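Local coordinates for D-alanyl-D-alanine carboxypeptidase DacB2 (Mycobacterium tuberculosis H37Rv, PDB 4RYE), which shows D,D-carboxypeptidase activity in vitro on synthetic pentapeptides and probably cleaves the terminal D-Ala-D-Ala of peptidoglycan stem peptides, at residues Gln21-Ala26 with Ala251-Trp256; Ala133-Ala138 with Ala155-Val160. One frame throughout, in Å; residues are numbered along the deposited sequence.

Contact 1 (Gln21-Ala26 with Ala251-Trp256); sequences QTWIVA and ATLFDW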
ATOM      1  N   GLN A  21     -15.769  -3.084   2.254  1.00 18.74           N
ATOM      2  CA  GLN A  21     -16.543  -3.365   3.465  1.00 25.04           C
ATOM      3  C   GLN A  21     -16.006  -2.651   4.715  1.00 22.03           C
ATOM      4  O   GLN A  21     -16.761  -2.420   5.655  1.00 20.85           O
ATOM      5  CB  GLN A  21     -16.717  -4.871   3.695  1.00 27.65           C
ATOM      6  CG  GLN A  21     -17.651  -5.528   2.675  1.00 34.59           C
ATOM      7  CD  GLN A  21     -19.019  -4.885   2.655  1.00 47.76           C
ATOM      8  OE1 GLN A  21     -19.830  -5.107   3.553  1.00 54.96           O
ATOM      9  NE2 GLN A  21     -19.280  -4.067   1.637  1.00 45.69           N
ATOM     10  N   THR A  22     -14.713  -2.321   4.735  1.00 18.90           N
ATOM     11  CA  THR A  22     -14.188  -1.407   5.753  1.00 20.25           C
ATOM     12  C   THR A  22     -13.368  -0.337   5.062  1.00 18.24           C
ATOM     13  O   THR A  22     -12.791  -0.589   4.017  1.00 20.99           O
ATOM     14  CB  THR A  22     -13.274  -2.095   6.794  1.00 19.24           C
ATOM     15  OG1 THR A  22     -11.975  -2.298   6.226  1.00 21.55           O
ATOM     16  CG2 THR A  22     -13.878  -3.438   7.276  1.00 15.40           C
ATOM     17  N   TRP A  23     -13.318   0.854   5.645  1.00 16.18           N
ATOM     18  CA  TRP A  23     -12.544   1.945   5.061  1.00 14.25           C
ATOM     19  C   TRP A  23     -12.387   3.055   6.091  1.00 12.32           C
ATOM     20  O   TRP A  23     -13.063   3.051   7.132  1.00 17.64           O
ATOM     21  CB  TRP A  23     -13.195   2.473   3.762  1.00 15.12           C
ATOM     22  CG  TRP A  23     -14.673   2.798   3.887  1.00 17.98           C
ATOM     23  CD1 TRP A  23     -15.724   2.001   3.519  1.00 21.21           C
ATOM     24  CD2 TRP A  23     -15.250   4.002   4.407  1.00 19.07           C
ATOM     25  NE1 TRP A  23     -16.911   2.632   3.788  1.00 21.75           N
ATOM     26  CE2 TRP A  23     -16.648   3.860   4.338  1.00 22.19           C
ATOM     27  CE3 TRP A  23     -14.716   5.183   4.934  1.00 22.87           C
ATOM     28  CZ2 TRP A  23     -17.526   4.859   4.774  1.00 24.14           C
ATOM     29  CZ3 TRP A  23     -15.588   6.174   5.372  1.00 21.93           C
ATOM     30  CH2 TRP A  23     -16.973   6.004   5.291  1.00 24.76           C
ATOM     31  N   ILE A  24     -11.492   3.993   5.808  1.00 15.99           N
ATOM     32  CA  ILE A  24     -11.259   5.130   6.702  1.00 17.42           C
ATOM     33  C   ILE A  24     -10.793   6.297   5.853  1.00 13.27           C
ATOM     34  O   ILE A  24     -10.209   6.093   4.800  1.00 13.55           O
ATOM     35  CB  ILE A  24     -10.209   4.782   7.802  1.00 16.96           C
ATOM     36  CG1 ILE A  24     -10.159   5.855   8.894  1.00 15.48           C
ATOM     37  CG2 ILE A  24      -8.818   4.542   7.202  1.00 10.67           C
ATOM     38  CD1 ILE A  24      -9.300   5.458  10.107  1.00 16.75           C
ATOM     39  N   VAL A  25     -11.099   7.517   6.279  1.00 14.87           N
ATOM     40  CA  VAL A  25     -10.612   8.727   5.620  1.00 15.54           C
ATOM     41  C   VAL A  25      -9.975   9.567   6.708  1.00 15.88           C
ATOM     42  O   VAL A  25     -10.618   9.888   7.713  1.00 18.43           O
ATOM     43  CB  VAL A  25     -11.749   9.554   4.977  1.00 17.66           C
ATOM     44  CG1 VAL A  25     -11.172  10.791   4.277  1.00 14.91           C
ATOM     45  CG2 VAL A  25     -12.528   8.710   3.976  1.00 23.26           C
ATOM     46  N   ALA A  26      -8.700   9.886   6.542  1.00 11.31           N
ATOM     47  CA  ALA A  26      -7.973  10.609   7.578  1.00 11.79           C
ATOM     48  C   ALA A  26      -7.147  11.722   6.947  1.00 18.32           C
ATOM     49  O   ALA A  26      -6.930  11.736   5.724  1.00 14.71           O
ATOM     50  CB  ALA A  26      -7.094   9.653   8.406  1.00 12.25           C
ATOM     51  N   ALA A 251     -12.135   7.770  -5.296  1.00 19.96           N
ATOM     52  CA  ALA A 251     -12.323   9.149  -5.721  1.00 21.79           C
ATOM     53  C   ALA A 251     -13.507   9.756  -4.958  1.00 24.23           C
ATOM     54  O   ALA A 251     -13.486  10.925  -4.580  1.00 20.35           O
ATOM     55  CB  ALA A 251     -12.547   9.214  -7.224  1.00 25.12           C
ATOM     56  N   THR A 252     -14.541   8.951  -4.740  1.00 20.72           N
ATOM     57  CA  THR A 252     -15.706   9.395  -3.976  1.00 24.14           C
ATOM     58  C   THR A 252     -15.332   9.758  -2.529  1.00 18.55           C
ATOM     59  O   THR A 252     -15.789  10.778  -2.002  1.00 20.13           O
ATOM     60  CB  THR A 252     -16.819   8.332  -4.006  1.00 21.89           C
ATOM     61  OG1 THR A 252     -17.429   8.339  -5.300  1.00 26.70           O
ATOM     62  CG2 THR A 252     -17.885   8.618  -2.957  1.00 25.40           C
ATOM     63  N   LEU A 253     -14.491   8.945  -1.898  1.00 16.30           N
ATOM     64  CA  LEU A 253     -14.056   9.216  -0.522  1.00 15.80           C
ATOM     65  C   LEU A 253     -13.164  10.445  -0.418  1.00 16.21           C
ATOM     66  O   LEU A 253     -13.340  11.264   0.483  1.00 18.19           O
ATOM     67  CB  LEU A 253     -13.359   8.001   0.088  1.00 14.99           C
ATOM     68  CG  LEU A 253     -14.311   6.876   0.497  1.00 22.17           C
ATOM     69  CD1 LEU A 253     -13.523   5.678   0.990  1.00 21.48           C
ATOM     70  CD2 LEU A 253     -15.295   7.366   1.573  1.00 22.82           C
ATOM     71  N   PHE A 254     -12.222  10.581  -1.348  1.00 18.44           N
ATOM     72  CA  PHE A 254     -11.371  11.769  -1.396  1.00 15.10           C
ATOM     73  C   PHE A 254     -12.202  13.029  -1.621  1.00 17.81           C
ATOM     74  O   PHE A 254     -12.042  14.021  -0.890  1.00 19.38           O
ATOM     75  CB  PHE A 254     -10.301  11.626  -2.498  1.00 14.21           C
ATOM     76  CG  PHE A 254      -9.087  10.808  -2.084  1.00 14.25           C
ATOM     77  CD1 PHE A 254      -8.421  11.057  -0.884  1.00 12.09           C
ATOM     78  CD2 PHE A 254      -8.605   9.800  -2.913  1.00 17.28           C
ATOM     79  CE1 PHE A 254      -7.296  10.307  -0.518  1.00 14.97           C
ATOM     80  CE2 PHE A 254      -7.496   9.048  -2.557  1.00 15.08           C
ATOM     81  CZ  PHE A 254      -6.835   9.299  -1.356  1.00 16.26           C
ATOM     82  N   ASP A 255     -13.088  12.994  -2.621  1.00 18.51           N
ATOM     83  CA  ASP A 255     -13.977  14.120  -2.910  1.00 21.58           C
ATOM     84  C   ASP A 255     -14.790  14.498  -1.667  1.00 20.43           C
ATOM     85  O   ASP A 255     -14.911  15.677  -1.321  1.00 20.91           O
ATOM     86  CB  ASP A 255     -14.974  13.781  -4.031  1.00 27.42           C
ATOM     87  CG  ASP A 255     -14.378  13.903  -5.432  1.00 29.22           C
ATOM     88  OD1 ASP A 255     -13.229  14.369  -5.577  1.00 26.33           O
ATOM     89  OD2 ASP A 255     -15.084  13.540  -6.399  1.00 28.26           O
ATOM     90  N   TRP A 256     -15.375  13.495  -1.023  1.00 16.23           N
ATOM     91  CA  TRP A 256     -16.156  13.738   0.186  1.00 22.59           C
ATOM     92  C   TRP A 256     -15.293  14.386   1.271  1.00 18.61           C
ATOM     93  O   TRP A 256     -15.724  15.332   1.934  1.00 19.01           O
ATOM     94  CB  TRP A 256     -16.785  12.443   0.703  1.00 23.13           C
ATOM     95  CG  TRP A 256     -17.586  12.647   1.967  1.00 24.52           C
ATOM     96  CD1 TRP A 256     -18.918  12.946   2.065  1.00 25.68           C
ATOM     97  CD2 TRP A 256     -17.089  12.581   3.308  1.00 22.93           C
ATOM     98  NE1 TRP A 256     -19.274  13.064   3.385  1.00 23.51           N
ATOM     99  CE2 TRP A 256     -18.168  12.850   4.167  1.00 20.30           C
ATOM    100  CE3 TRP A 256     -15.832  12.325   3.864  1.00 21.99           C
ATOM    101  CZ2 TRP A 256     -18.027  12.868   5.565  1.00 18.57           C
ATOM    102  CZ3 TRP A 256     -15.697  12.342   5.247  1.00 21.56           C
ATOM    103  CH2 TRP A 256     -16.783  12.609   6.076  1.00 17.50           C
TER
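Leu253 of helix 246-259 packs on Trp23 and Val25 of strand 22-27. This is a small, apolar helix-on-sheet contact in the buried interior, on one face of the main antiparallel sheet. Strand 22-27 runs between strands 228-237 and 32-37. Trp23 and Val25 are two residues apart, so both point to the helix, while Ile24 turns to the other face. Leu253 CD2 sits over the six-membered ring of Trp23, 4.1 Å from its centroid and only 16° off the ring normal. This is a CH-pi contact. Leu253 CD1 lies on the same side of the ring plane but beyond the rim, 4.2 Å from Trp23 CD2. Trp23 CG lies between its backbone N and carbonyl carbon (chi1 50°), which raises the indole off the strand to meet the leucine. Val25 uses one branch: its CG2 is 3.9 Å from Leu253 CD2 and 4.0 Å from Leu253 CB. Leucine thus fits against both the flat ring and the valine methyl. Neighbours extend the interface. Trp256 reaches Ala35 of strand 32-37 and gives its NE1 proton to Val13 O, and Phe254 packs on Ile232 of strand 228-237. A C-terminal helix packed on an antiparallel sheet with an N-terminal strand in its interior is typical of the alpha/beta part of the penicillin-binding protein and beta-lactamase fold.

Contact 2 (Ala133-Ala138 with Ala155-Val160); sequences ATSTHA and AHDLVV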
ATOM      1  N   ALA A 133       0.764   0.547  14.994  1.00 17.34           N
ATOM      2  CA  ALA A 133      -0.160  -0.269  14.214  1.00 15.72           C
ATOM      3  C   ALA A 133      -0.248  -1.669  14.827  1.00 21.82           C
ATOM      4  O   ALA A 133       0.324  -2.628  14.309  1.00 17.49           O
ATOM      5  CB  ALA A 133       0.297  -0.336  12.755  1.00 16.90           C
ATOM      6  N   THR A 134      -0.971  -1.790  15.932  1.00 16.43           N
ATOM      7  CA  THR A 134      -0.918  -3.010  16.731  1.00 19.98           C
ATOM      8  C   THR A 134      -1.966  -4.050  16.329  1.00 19.27           C
ATOM      9  O   THR A 134      -2.075  -5.112  16.940  1.00 21.30           O
ATOM     10  CB  THR A 134      -1.050  -2.667  18.216  1.00 24.42           C
ATOM     11  OG1 THR A 134      -2.287  -1.984  18.424  1.00 19.42           O
ATOM     12  CG2 THR A 134       0.101  -1.748  18.645  1.00 20.71           C
ATOM     13  N   SER A 135      -2.738  -3.744  15.294  1.00 14.17           N
ATOM     14  CA  SER A 135      -3.650  -4.736  14.745  1.00 19.07           C
ATOM     15  C   SER A 135      -3.092  -5.313  13.459  1.00 21.41           C
ATOM     16  O   SER A 135      -3.790  -6.008  12.721  1.00 20.63           O
ATOM     17  CB  SER A 135      -5.030  -4.130  14.508  1.00 19.97           C
ATOM     18  OG  SER A 135      -5.540  -3.639  15.733  1.00 22.40           O
ATOM     19  N   THR A 136      -1.821  -5.031  13.199  1.00 17.67           N
ATOM     20  CA  THR A 136      -1.207  -5.497  11.964  1.00 16.91           C
ATOM     21  C   THR A 136      -0.234  -6.643  12.198  1.00 16.37           C
ATOM     22  O   THR A 136       0.630  -6.572  13.061  1.00 22.96           O
ATOM     23  CB  THR A 136      -0.507  -4.348  11.252  1.00 18.55           C
ATOM     24  OG1 THR A 136      -1.495  -3.369  10.915  1.00 16.72           O
ATOM     25  CG2 THR A 136       0.157  -4.830   9.969  1.00 17.04           C
ATOM     26  N   HIS A 137      -0.378  -7.699  11.410  1.00 17.60           N
ATOM     27  CA  HIS A 137       0.522  -8.837  11.509  1.00 18.21           C
ATOM     28  C   HIS A 137       0.811  -9.343  10.111  1.00 21.40           C
ATOM     29  O   HIS A 137      -0.088  -9.828   9.422  1.00 18.02           O
ATOM     30  CB  HIS A 137      -0.125  -9.950  12.338  1.00 17.95           C
ATOM     31  CG  HIS A 137       0.729 -11.173  12.474  1.00 23.91           C
ATOM     32  ND1 HIS A 137       1.904 -11.184  13.197  1.00 27.19           N
ATOM     33  CD2 HIS A 137       0.586 -12.423  11.971  1.00 22.52           C
ATOM     34  CE1 HIS A 137       2.446 -12.390  13.138  1.00 31.24           C
ATOM     35  NE2 HIS A 137       1.668 -13.159  12.401  1.00 28.30           N
ATOM     36  N   ALA A 138       2.063  -9.211   9.684  1.00 16.82           N
ATOM     37  CA  ALA A 138       2.487  -9.742   8.389  1.00 16.77           C
ATOM     38  C   ALA A 138       2.847 -11.207   8.549  1.00 17.18           C
ATOM     39  O   ALA A 138       3.338 -11.615   9.602  1.00 18.85           O
ATOM     40  CB  ALA A 138       3.678  -8.974   7.874  1.00 16.93           C
ATOM     41  N   ALA A 155      -8.110  -0.885   8.341  1.00 15.19           N
ATOM     42  CA  ALA A 155      -8.095   0.363   7.581  1.00 16.68           C
ATOM     43  C   ALA A 155      -7.312   1.432   8.348  1.00 13.52           C
ATOM     44  O   ALA A 155      -6.494   2.156   7.778  1.00 13.36           O
ATOM     45  CB  ALA A 155      -9.524   0.832   7.292  1.00 17.01           C
ATOM     46  N   HIS A 156      -7.553   1.505   9.652  1.00 13.85           N
ATOM     47  CA  HIS A 156      -6.808   2.405  10.527  1.00 15.41           C
ATOM     48  C   HIS A 156      -5.301   2.151  10.471  1.00 15.72           C
ATOM     49  O   HIS A 156      -4.518   3.079  10.227  1.00 14.50           O
ATOM     50  CB  HIS A 156      -7.322   2.289  11.970  1.00 14.76           C
ATOM     51  CG  HIS A 156      -6.451   2.970  12.975  1.00 19.02           C
ATOM     52  ND1 HIS A 156      -5.312   2.384  13.497  1.00 23.35           N
ATOM     53  CD2 HIS A 156      -6.546   4.190  13.559  1.00 23.70           C
ATOM     54  CE1 HIS A 156      -4.749   3.213  14.359  1.00 26.44           C
ATOM     55  NE2 HIS A 156      -5.479   4.312  14.418  1.00 25.31           N
ATOM     56  N   ASP A 157      -4.873   0.910  10.698  1.00 12.61           N
ATOM     57  CA  ASP A 157      -3.437   0.629  10.634  1.00 16.37           C
ATOM     58  C   ASP A 157      -2.830   0.895   9.256  1.00 18.21           C
ATOM     59  O   ASP A 157      -1.687   1.342   9.159  1.00 14.17           O
ATOM     60  CB  ASP A 157      -3.124  -0.815  11.045  1.00 15.01           C
ATOM     61  CG  ASP A 157      -3.219  -1.032  12.539  1.00 22.21           C
ATOM     62  OD1 ASP A 157      -3.752  -0.141  13.236  1.00 19.03           O
ATOM     63  OD2 ASP A 157      -2.774  -2.106  13.018  1.00 21.69           O
ATOM     64  N   LEU A 158      -3.572   0.599   8.190  1.00 16.46           N
ATOM     65  CA  LEU A 158      -3.045   0.842   6.848  1.00 15.81           C
ATOM     66  C   LEU A 158      -2.713   2.326   6.621  1.00 13.91           C
ATOM     67  O   LEU A 158      -1.664   2.641   6.064  1.00 15.61           O
ATOM     68  CB  LEU A 158      -3.991   0.306   5.753  1.00 12.49           C
ATOM     69  CG  LEU A 158      -4.067  -1.218   5.616  1.00 16.17           C
ATOM     70  CD1 LEU A 158      -5.020  -1.608   4.473  1.00 17.79           C
ATOM     71  CD2 LEU A 158      -2.679  -1.799   5.371  1.00 18.73           C
ATOM     72  N   VAL A 159      -3.585   3.233   7.047  1.00 14.69           N
ATOM     73  CA  VAL A 159      -3.299   4.660   6.851  1.00 17.13           C
ATOM     74  C   VAL A 159      -2.195   5.137   7.787  1.00 15.00           C
ATOM     75  O   VAL A 159      -1.446   6.044   7.452  1.00 16.67           O
ATOM     76  CB  VAL A 159      -4.557   5.581   6.927  1.00 14.96           C
ATOM     77  CG1 VAL A 159      -5.575   5.179   5.868  1.00 14.50           C
ATOM     78  CG2 VAL A 159      -5.200   5.590   8.319  1.00 13.93           C
ATOM     79  N   VAL A 160      -2.092   4.517   8.956  1.00 12.88           N
ATOM     80  CA  VAL A 160      -1.000   4.823   9.868  1.00 12.67           C
ATOM     81  C   VAL A 160       0.317   4.428   9.216  1.00 13.11           C
ATOM     82  O   VAL A 160       1.312   5.171   9.253  1.00 13.15           O
ATOM     83  CB  VAL A 160      -1.196   4.098  11.219  1.00 12.68           C
ATOM     84  CG1 VAL A 160       0.084   4.154  12.066  1.00 15.79           C
ATOM     85  CG2 VAL A 160      -2.387   4.719  11.980  1.00 13.25           C
TER
HETATM   86  O   HOH W   1      -4.624  -0.775  15.568  1.00 25.97           O
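The carboxylate of Asp157 has Ala133 over one face, with Ala133 CA 3.6 Å from Asp157 CG, and takes hydrogen bonds from Ser135 and Thr136. The second flat group is the His156 ring. Val160 CG2 lies over one of its faces, toward the rim, and Asp157 OD1 meets its edge in the ring plane. His156 and Asp157 form a His-carboxylate hydrogen bond in the first turn of helix 155-166. The bond from His156 ND1 to Asp157 OD1 is 3.0 Å and fairly straight at 159°. His156 NE2 is bonded to the C-terminal carboxylate of Leu269. Two acidic partners would probably favour a protonated ring. The other oxygen holds the loop 133-138. Ser135 N gives a 2.8 Å bond to the syn lone pair of Asp157 OD2, bent to 135°. Thr136 OG1 donates to the anti lone pair of the same oxygen. The Thr136 hydroxyl lies anti to its own carbonyl carbon (chi1 -62°), which brings it against the aspartate, and it also bonds Ser153 OG. Two donors therefore fix the carboxylate from the loop side. The Thr136 side chain is about 12 Å from that of Lys50, the probable proton acceptor, so the contact lies near the active site without belonging to it. A water completes the join: it donates to Asp157 OD1 at 2.6 Å and lies 3.0 Å from Ser135 OG.

Both contacts are largely buried, but contact 2 reaches the surface at Thr134 and holds a water, while the touching side chains of contact 1 are all buried. They use different helices on the two sides of one sheet. Strand 22-27 joins them: its Ile24 turns from helix 246-259 to helix 155-166, where Ile24 CG2 lies 3.6 Å from Val159 CG1. The centres are about 17 Å apart. Their chemistry follows their place. Contact 1 ties helix to sheet by methyl and ring packing alone. Contact 2 ties an irregular loop to the start of a helix, and there one carboxylate gathers the polar bonds.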